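Local coordinates for protein phosphoribosylaminoimidazole-succinocarboxamide synthase (Ehrlichia chaffeensis str. Arkansas, PDB 3KRE) that catalyses the ATP-dependent joining of L-aspartate to a carboxylated aminoimidazole ribotide to give SAICAR in de novo purine biosynthesis, at residues F187-K198 with D221-S229. Sequence-based numbering, arbitrary orientation.
Sequences FFNVGIKLVDFK and DTCRLWDIS. With EDO (1,2-ethanediol), chain G.
V195 of strand 192-198 sets methyl CG2 over the indole face of W226 in antiparallel strand 223-227. This CH-pi contact measures 3.4 Å from V195 CG2 to the centroid of the five-membered ring. V195 CG1 lies anti to the backbone N (chi1 168°), which puts CG2 beside that N and over the indole. A beta bulge at V195-D196 lets both residues face R224: V195 N bonds R224 O, and R224 N bonds D196 O. V195 CB therefore also leans on R224 CB, 3.6 Å away.

On the other side of the sheet, L225 is the bump. It fills a hollow walled by F187, L194 and I192. Its CD2 sits over the centre of the F187 ring and 3.6 Å from L194 CD1. Its CB meets I192 CG2. V253 touches F187 and L225 here, where helices 166-189 and 246-257 meet the sheet. Where helix 166-189 gives way to the strand, I228 CD1 approaches F188 CD1 at 3.6 Å. G191 is the C-prime residue of the Schellman motif ending that helix, and its O accepts from I228 N.

D196 OD2 receives R224 NH1 at 2.8 Å on its syn side, near the guanidinium plane. The carboxylate and guanidinium planes stand 83° apart. R224 NE pairs with D237. Two carboxylates thus share the arginine's charge, which probably limits rotation of the guanidinium.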
ATOM      1  N   PHE A 187      -3.925  -9.344 -10.508  1.00  7.09           N
ATOM      2  CA  PHE A 187      -3.136  -8.555 -11.443  1.00  6.69           C
ATOM      3  C   PHE A 187      -2.673  -9.387 -12.633  1.00  7.34           C
ATOM      4  O   PHE A 187      -2.749  -8.946 -13.771  1.00  6.83           O
ATOM      5  CB  PHE A 187      -1.945  -7.891 -10.745  1.00  7.33           C
ATOM      6  CG  PHE A 187      -2.292  -6.623 -10.013  1.00  7.46           C
ATOM      7  CD1 PHE A 187      -2.836  -5.541 -10.684  1.00  9.05           C
ATOM      8  CD2 PHE A 187      -2.049  -6.497  -8.661  1.00  6.86           C
ATOM      9  CE1 PHE A 187      -3.129  -4.347 -10.011  1.00  6.29           C
ATOM     10  CE2 PHE A 187      -2.326  -5.308  -8.011  1.00  8.17           C
ATOM     11  CZ  PHE A 187      -2.882  -4.259  -8.679  1.00  7.22           C
ATOM     12  N   PHE A 188      -2.251 -10.620 -12.386  1.00  8.10           N
ATOM     13  CA  PHE A 188      -1.805 -11.488 -13.470  1.00  7.89           C
ATOM     14  C   PHE A 188      -2.910 -11.674 -14.512  1.00  8.23           C
ATOM     15  O   PHE A 188      -2.653 -11.679 -15.708  1.00  7.67           O
ATOM     16  CB  PHE A 188      -1.390 -12.843 -12.923  1.00  8.50           C
ATOM     17  CG  PHE A 188      -0.981 -13.814 -13.992  1.00 10.08           C
ATOM     18  CD1 PHE A 188       0.319 -13.833 -14.453  1.00 12.36           C
ATOM     19  CD2 PHE A 188      -1.908 -14.669 -14.564  1.00 12.50           C
ATOM     20  CE1 PHE A 188       0.705 -14.718 -15.463  1.00 15.25           C
ATOM     21  CE2 PHE A 188      -1.543 -15.540 -15.577  1.00 13.57           C
ATOM     22  CZ  PHE A 188      -0.237 -15.573 -16.007  1.00 14.72           C
ATOM     23  N   ASN A 189      -4.135 -11.824 -14.028  1.00  8.21           N
ATOM     24  CA  ASN A 189      -5.293 -12.064 -14.871  1.00  9.55           C
ATOM     25  C   ASN A 189      -5.668 -10.862 -15.740  1.00  9.51           C
ATOM     26  O   ASN A 189      -6.359 -11.024 -16.719  1.00  9.13           O
ATOM     27  CB  ASN A 189      -6.473 -12.598 -14.025  1.00 10.52           C
ATOM     28  CG  ASN A 189      -6.216 -14.035 -13.542  1.00 12.84           C
ATOM     29  OD1 ASN A 189      -5.461 -14.761 -14.167  1.00 17.23           O
ATOM     30  ND2 ASN A 189      -6.836 -14.431 -12.434  1.00 18.25           N
ATOM     31  N   VAL A 190      -5.144  -9.687 -15.421  1.00  8.66           N
ATOM     32  CA  VAL A 190      -5.301  -8.524 -16.298  1.00  9.12           C
ATOM     33  C   VAL A 190      -3.956  -8.091 -16.858  1.00  9.15           C
ATOM     34  O   VAL A 190      -3.803  -6.978 -17.344  1.00 10.44           O
ATOM     35  CB  VAL A 190      -6.071  -7.389 -15.595  1.00  8.60           C
ATOM     36  CG1 VAL A 190      -7.443  -7.880 -15.211  1.00  9.56           C
ATOM     37  CG2 VAL A 190      -5.254  -6.854 -14.384  1.00  8.02           C
ATOM     38  N   GLY A 191      -2.982  -8.991 -16.838  1.00  8.85           N
ATOM     39  CA  GLY A 191      -1.725  -8.793 -17.564  1.00  9.18           C
ATOM     40  C   GLY A 191      -0.676  -7.907 -16.901  1.00  9.51           C
ATOM     41  O   GLY A 191       0.152  -7.282 -17.588  1.00 10.12           O
ATOM     42  N   ILE A 192      -0.691  -7.904 -15.566  1.00  8.71           N
ATOM     43  CA  ILE A 192       0.186  -7.094 -14.740  1.00  7.23           C
ATOM     44  C   ILE A 192       0.887  -7.981 -13.725  1.00  7.68           C
ATOM     45  O   ILE A 192       0.258  -8.851 -13.109  1.00  6.58           O
ATOM     46  CB  ILE A 192      -0.639  -6.039 -13.958  1.00  7.06           C
ATOM     47  CG1 ILE A 192      -1.243  -5.007 -14.945  1.00  5.66           C
ATOM     48  CG2 ILE A 192       0.257  -5.375 -12.889  1.00  4.42           C
ATOM     49  CD1 ILE A 192      -2.209  -3.886 -14.348  1.00  5.42           C
ATOM     50  N   LYS A 193       2.195  -7.768 -13.566  1.00  8.29           N
ATOM     51  CA  LYS A 193       2.993  -8.480 -12.575  1.00  8.25           C
ATOM     52  C   LYS A 193       3.098  -7.632 -11.330  1.00  7.46           C
ATOM     53  O   LYS A 193       3.543  -6.485 -11.403  1.00  6.56           O
ATOM     54  CB  LYS A 193       4.406  -8.748 -13.105  1.00  9.03           C
ATOM     55  CG  LYS A 193       5.344  -9.479 -12.163  1.00 10.32           C
ATOM     56  CD  LYS A 193       4.737 -10.816 -11.656  1.00 13.65           C
ATOM     57  CE  LYS A 193       5.684 -11.525 -10.679  1.00 14.67           C
ATOM     58  NZ  LYS A 193       5.121 -12.841 -10.164  1.00 14.39           N
ATOM     59  N   LEU A 194       2.707  -8.203 -10.186  1.00  6.35           N
ATOM     60  CA  LEU A 194       2.894  -7.542  -8.906  1.00  5.81           C
ATOM     61  C   LEU A 194       4.311  -7.805  -8.449  1.00  5.11           C
ATOM     62  O   LEU A 194       4.639  -8.914  -8.025  1.00  3.73           O
ATOM     63  CB  LEU A 194       1.936  -8.103  -7.861  1.00  5.07           C
ATOM     64  CG  LEU A 194       1.969  -7.508  -6.466  1.00  5.28           C
ATOM     65  CD1 LEU A 194       1.703  -5.990  -6.498  1.00  3.28           C
ATOM     66  CD2 LEU A 194       0.916  -8.223  -5.566  1.00  5.86           C
ATOM     67  N   VAL A 195       5.156  -6.799  -8.608  1.00  5.02           N
ATOM     68  CA  VAL A 195       6.587  -6.927  -8.350  1.00  4.92           C
ATOM     69  C   VAL A 195       6.860  -6.940  -6.838  1.00  4.77           C
ATOM     70  O   VAL A 195       7.536  -7.809  -6.303  1.00  4.78           O
ATOM     71  CB  VAL A 195       7.332  -5.782  -9.090  1.00  4.79           C
ATOM     72  CG1 VAL A 195       8.803  -5.662  -8.647  1.00  4.03           C
ATOM     73  CG2 VAL A 195       7.195  -5.953 -10.628  1.00  5.67           C
ATOM     74  N   ASP A 196       6.316  -5.946  -6.149  1.00  5.01           N
ATOM     75  CA  ASP A 196       6.410  -5.850  -4.721  1.00  5.26           C
ATOM     76  C   ASP A 196       5.316  -4.895  -4.270  1.00  5.54           C
ATOM     77  O   ASP A 196       4.673  -4.276  -5.110  1.00  6.01           O
ATOM     78  CB  ASP A 196       7.801  -5.394  -4.236  1.00  5.07           C
ATOM     79  CG  ASP A 196       8.215  -3.975  -4.705  1.00  6.10           C
ATOM     80  OD1 ASP A 196       7.395  -3.054  -4.726  1.00  6.25           O
ATOM     81  OD2 ASP A 196       9.414  -3.762  -5.013  1.00  6.58           O
ATOM     82  N   PHE A 197       5.098  -4.816  -2.968  1.00  5.51           N
ATOM     83  CA  PHE A 197       4.139  -3.871  -2.411  1.00  4.81           C
ATOM     84  C   PHE A 197       4.322  -3.700  -0.918  1.00  5.18           C
ATOM     85  O   PHE A 197       5.029  -4.479  -0.302  1.00  6.38           O
ATOM     86  CB  PHE A 197       2.694  -4.281  -2.743  1.00  5.23           C
ATOM     87  CG  PHE A 197       2.265  -5.580  -2.134  1.00  4.55           C
ATOM     88  CD1 PHE A 197       1.405  -5.600  -1.054  1.00  6.39           C
ATOM     89  CD2 PHE A 197       2.679  -6.771  -2.654  1.00  6.35           C
ATOM     90  CE1 PHE A 197       0.979  -6.799  -0.507  1.00  6.73           C
ATOM     91  CE2 PHE A 197       2.243  -7.995  -2.114  1.00  4.58           C
ATOM     92  CZ  PHE A 197       1.402  -7.996  -1.035  1.00  7.82           C
ATOM     93  N   LYS A 198       3.749  -2.614  -0.372  1.00  4.83           N
ATOM     94  CA  LYS A 198       3.860  -2.249   1.023  1.00  5.47           C
ATOM     95  C   LYS A 198       2.463  -2.242   1.621  1.00  6.28           C
ATOM     96  O   LYS A 198       1.513  -1.699   1.028  1.00  7.25           O
ATOM     97  CB  LYS A 198       4.505  -0.857   1.170  1.00  6.18           C
ATOM     98  CG  LYS A 198       4.682  -0.328   2.606  1.00 10.93           C
ATOM     99  CD  LYS A 198       3.455   0.370   3.188  1.00 16.63           C
ATOM    100  CE  LYS A 198       3.284   1.862   2.756  1.00 18.93           C
ATOM    101  NZ  LYS A 198       1.818   2.156   2.809  1.00 22.68           N
ATOM    102  N   ASP A 221       0.809   3.839  -5.839  1.00  4.34           N
ATOM    103  CA  ASP A 221       1.745   4.501  -4.928  1.00  5.38           C
ATOM    104  C   ASP A 221       2.425   3.499  -3.979  1.00  6.31           C
ATOM    105  O   ASP A 221       3.455   3.829  -3.375  1.00  7.10           O
ATOM    106  CB  ASP A 221       1.039   5.554  -4.071  1.00  5.46           C
ATOM    107  CG  ASP A 221       0.998   6.902  -4.720  1.00  6.71           C
ATOM    108  OD1 ASP A 221       1.214   7.025  -5.953  1.00  8.84           O
ATOM    109  OD2 ASP A 221       0.816   7.868  -3.953  1.00 10.00           O
ATOM    110  N   THR A 222       1.814   2.326  -3.793  1.00  6.41           N
ATOM    111  CA  THR A 222       2.296   1.365  -2.782  1.00  6.73           C
ATOM    112  C   THR A 222       2.628  -0.038  -3.353  1.00  6.45           C
ATOM    113  O   THR A 222       3.039  -0.901  -2.592  1.00  6.73           O
ATOM    114  CB  THR A 222       1.260   1.210  -1.624  1.00  6.57           C
ATOM    115  OG1 THR A 222       0.053   0.639  -2.143  1.00  6.64           O
ATOM    116  CG2 THR A 222       0.993   2.607  -0.909  1.00  6.28           C
ATOM    117  N   CYS A 223       2.429  -0.251  -4.659  1.00  6.42           N
ATOM    118  CA  CYS A 223       2.718  -1.522  -5.337  1.00  7.47           C
ATOM    119  C   CYS A 223       3.553  -1.227  -6.569  1.00  7.30           C
ATOM    120  O   CYS A 223       3.222  -0.313  -7.339  1.00  8.97           O
ATOM    121  CB  CYS A 223       1.443  -2.228  -5.828  1.00  7.20           C
ATOM    122  SG  CYS A 223       0.179  -2.484  -4.605  1.00  7.13           S
ATOM    123  N   ARG A 224       4.616  -1.994  -6.778  1.00  6.58           N
ATOM    124  CA  ARG A 224       5.302  -1.949  -8.075  1.00  6.79           C
ATOM    125  C   ARG A 224       4.557  -2.903  -8.990  1.00  6.79           C
ATOM    126  O   ARG A 224       4.276  -4.068  -8.611  1.00  5.97           O
ATOM    127  CB  ARG A 224       6.759  -2.358  -7.994  1.00  6.16           C
ATOM    128  CG  ARG A 224       7.642  -1.287  -7.419  1.00  6.56           C
ATOM    129  CD  ARG A 224       9.118  -1.614  -7.578  1.00  4.43           C
ATOM    130  NE  ARG A 224       9.879  -0.467  -7.178  1.00  6.64           N
ATOM    131  CZ  ARG A 224      10.335  -0.195  -5.962  1.00  7.68           C
ATOM    132  NH1 ARG A 224      10.185  -1.042  -4.951  1.00  6.68           N
ATOM    133  NH2 ARG A 224      10.937   0.977  -5.748  1.00 10.06           N
ATOM    134  N   LEU A 225       4.224  -2.392 -10.176  1.00  6.08           N
ATOM    135  CA  LEU A 225       3.275  -3.061 -11.101  1.00  5.68           C
ATOM    136  C   LEU A 225       3.856  -2.956 -12.482  1.00  5.95           C
ATOM    137  O   LEU A 225       4.011  -1.859 -12.991  1.00  5.05           O
ATOM    138  CB  LEU A 225       1.918  -2.352 -11.075  1.00  6.29           C
ATOM    139  CG  LEU A 225       1.171  -2.396  -9.753  1.00  3.95           C
ATOM    140  CD1 LEU A 225      -0.092  -1.448  -9.740  1.00  6.65           C
ATOM    141  CD2 LEU A 225       0.790  -3.831  -9.277  1.00  3.21           C
ATOM    142  N   TRP A 226       4.203  -4.085 -13.089  1.00  4.98           N
ATOM    143  CA  TRP A 226       4.795  -4.051 -14.427  1.00  5.96           C
ATOM    144  C   TRP A 226       3.891  -4.774 -15.408  1.00  7.46           C
ATOM    145  O   TRP A 226       3.394  -5.837 -15.117  1.00  7.13           O
ATOM    146  CB  TRP A 226       6.157  -4.751 -14.476  1.00  5.98           C
ATOM    147  CG  TRP A 226       7.235  -4.140 -13.625  1.00  6.03           C
ATOM    148  CD1 TRP A 226       7.153  -3.006 -12.878  1.00  6.57           C
ATOM    149  CD2 TRP A 226       8.556  -4.641 -13.448  1.00  6.64           C
ATOM    150  NE1 TRP A 226       8.332  -2.766 -12.237  1.00  6.80           N
ATOM    151  CE2 TRP A 226       9.217  -3.763 -12.561  1.00  7.31           C
ATOM    152  CE3 TRP A 226       9.245  -5.764 -13.931  1.00  9.86           C
ATOM    153  CZ2 TRP A 226      10.531  -3.966 -12.145  1.00 10.51           C
ATOM    154  CZ3 TRP A 226      10.570  -5.955 -13.529  1.00 11.54           C
ATOM    155  CH2 TRP A 226      11.191  -5.064 -12.633  1.00 10.32           C
ATOM    156  N   ASP A 227       3.709  -4.201 -16.585  1.00  9.45           N
ATOM    157  CA  ASP A 227       3.022  -4.864 -17.652  1.00 11.53           C
ATOM    158  C   ASP A 227       3.806  -6.138 -18.005  1.00 13.07           C
ATOM    159  O   ASP A 227       5.036  -6.124 -18.168  1.00 14.02           O
ATOM    160  CB  ASP A 227       2.915  -3.929 -18.860  1.00 12.90           C
ATOM    161  CG  ASP A 227       2.217  -4.597 -20.022  1.00 13.93           C
ATOM    162  OD1 ASP A 227       1.019  -4.816 -19.870  1.00 14.27           O
ATOM    163  OD2 ASP A 227       2.893  -4.958 -21.007  1.00 16.28           O
ATOM    164  N   ILE A 228       3.113  -7.266 -18.090  1.00 14.25           N
ATOM    165  CA  ILE A 228       3.816  -8.559 -18.247  1.00 15.84           C
ATOM    166  C   ILE A 228       4.548  -8.689 -19.605  1.00 17.44           C
ATOM    167  O   ILE A 228       5.704  -9.151 -19.677  1.00 19.17           O
ATOM    168  CB  ILE A 228       2.839  -9.744 -18.010  1.00 15.90           C
ATOM    169  CG1 ILE A 228       2.658  -9.932 -16.501  1.00 16.85           C
ATOM    170  CG2 ILE A 228       3.348 -11.040 -18.659  1.00 15.56           C
ATOM    171  CD1 ILE A 228       1.528 -10.889 -16.097  1.00 18.13           C
ATOM    172  N   SER A 229       3.893  -8.260 -20.662  1.00 18.71           N
ATOM    173  CA  SER A 229       4.436  -8.424 -22.000  1.00 20.33           C
ATOM    174  C   SER A 229       5.665  -7.525 -22.298  1.00 20.32           C
ATOM    175  O   SER A 229       6.575  -7.949 -23.028  1.00 21.06           O
ATOM    176  CB  SER A 229       3.327  -8.197 -23.033  1.00 20.40           C
ATOM    177  OG  SER A 229       2.890  -6.846 -23.028  1.00 24.00           O
TER
HETATM  178  C1  EDO G 303       6.580  -0.991  -2.361  1.00 26.95           C
HETATM  179  O1  EDO G 303       7.202  -0.915  -3.626  1.00 27.94           O
HETATM  180  C2  EDO G 303       7.464  -0.233  -1.387  1.00 29.53           C
HETATM  181  O2  EDO G 303       8.581  -1.068  -1.135  1.00 29.36           O
HETATM  182  O   HOH W   1       0.026  -1.826  -1.227  1.00 23.94           O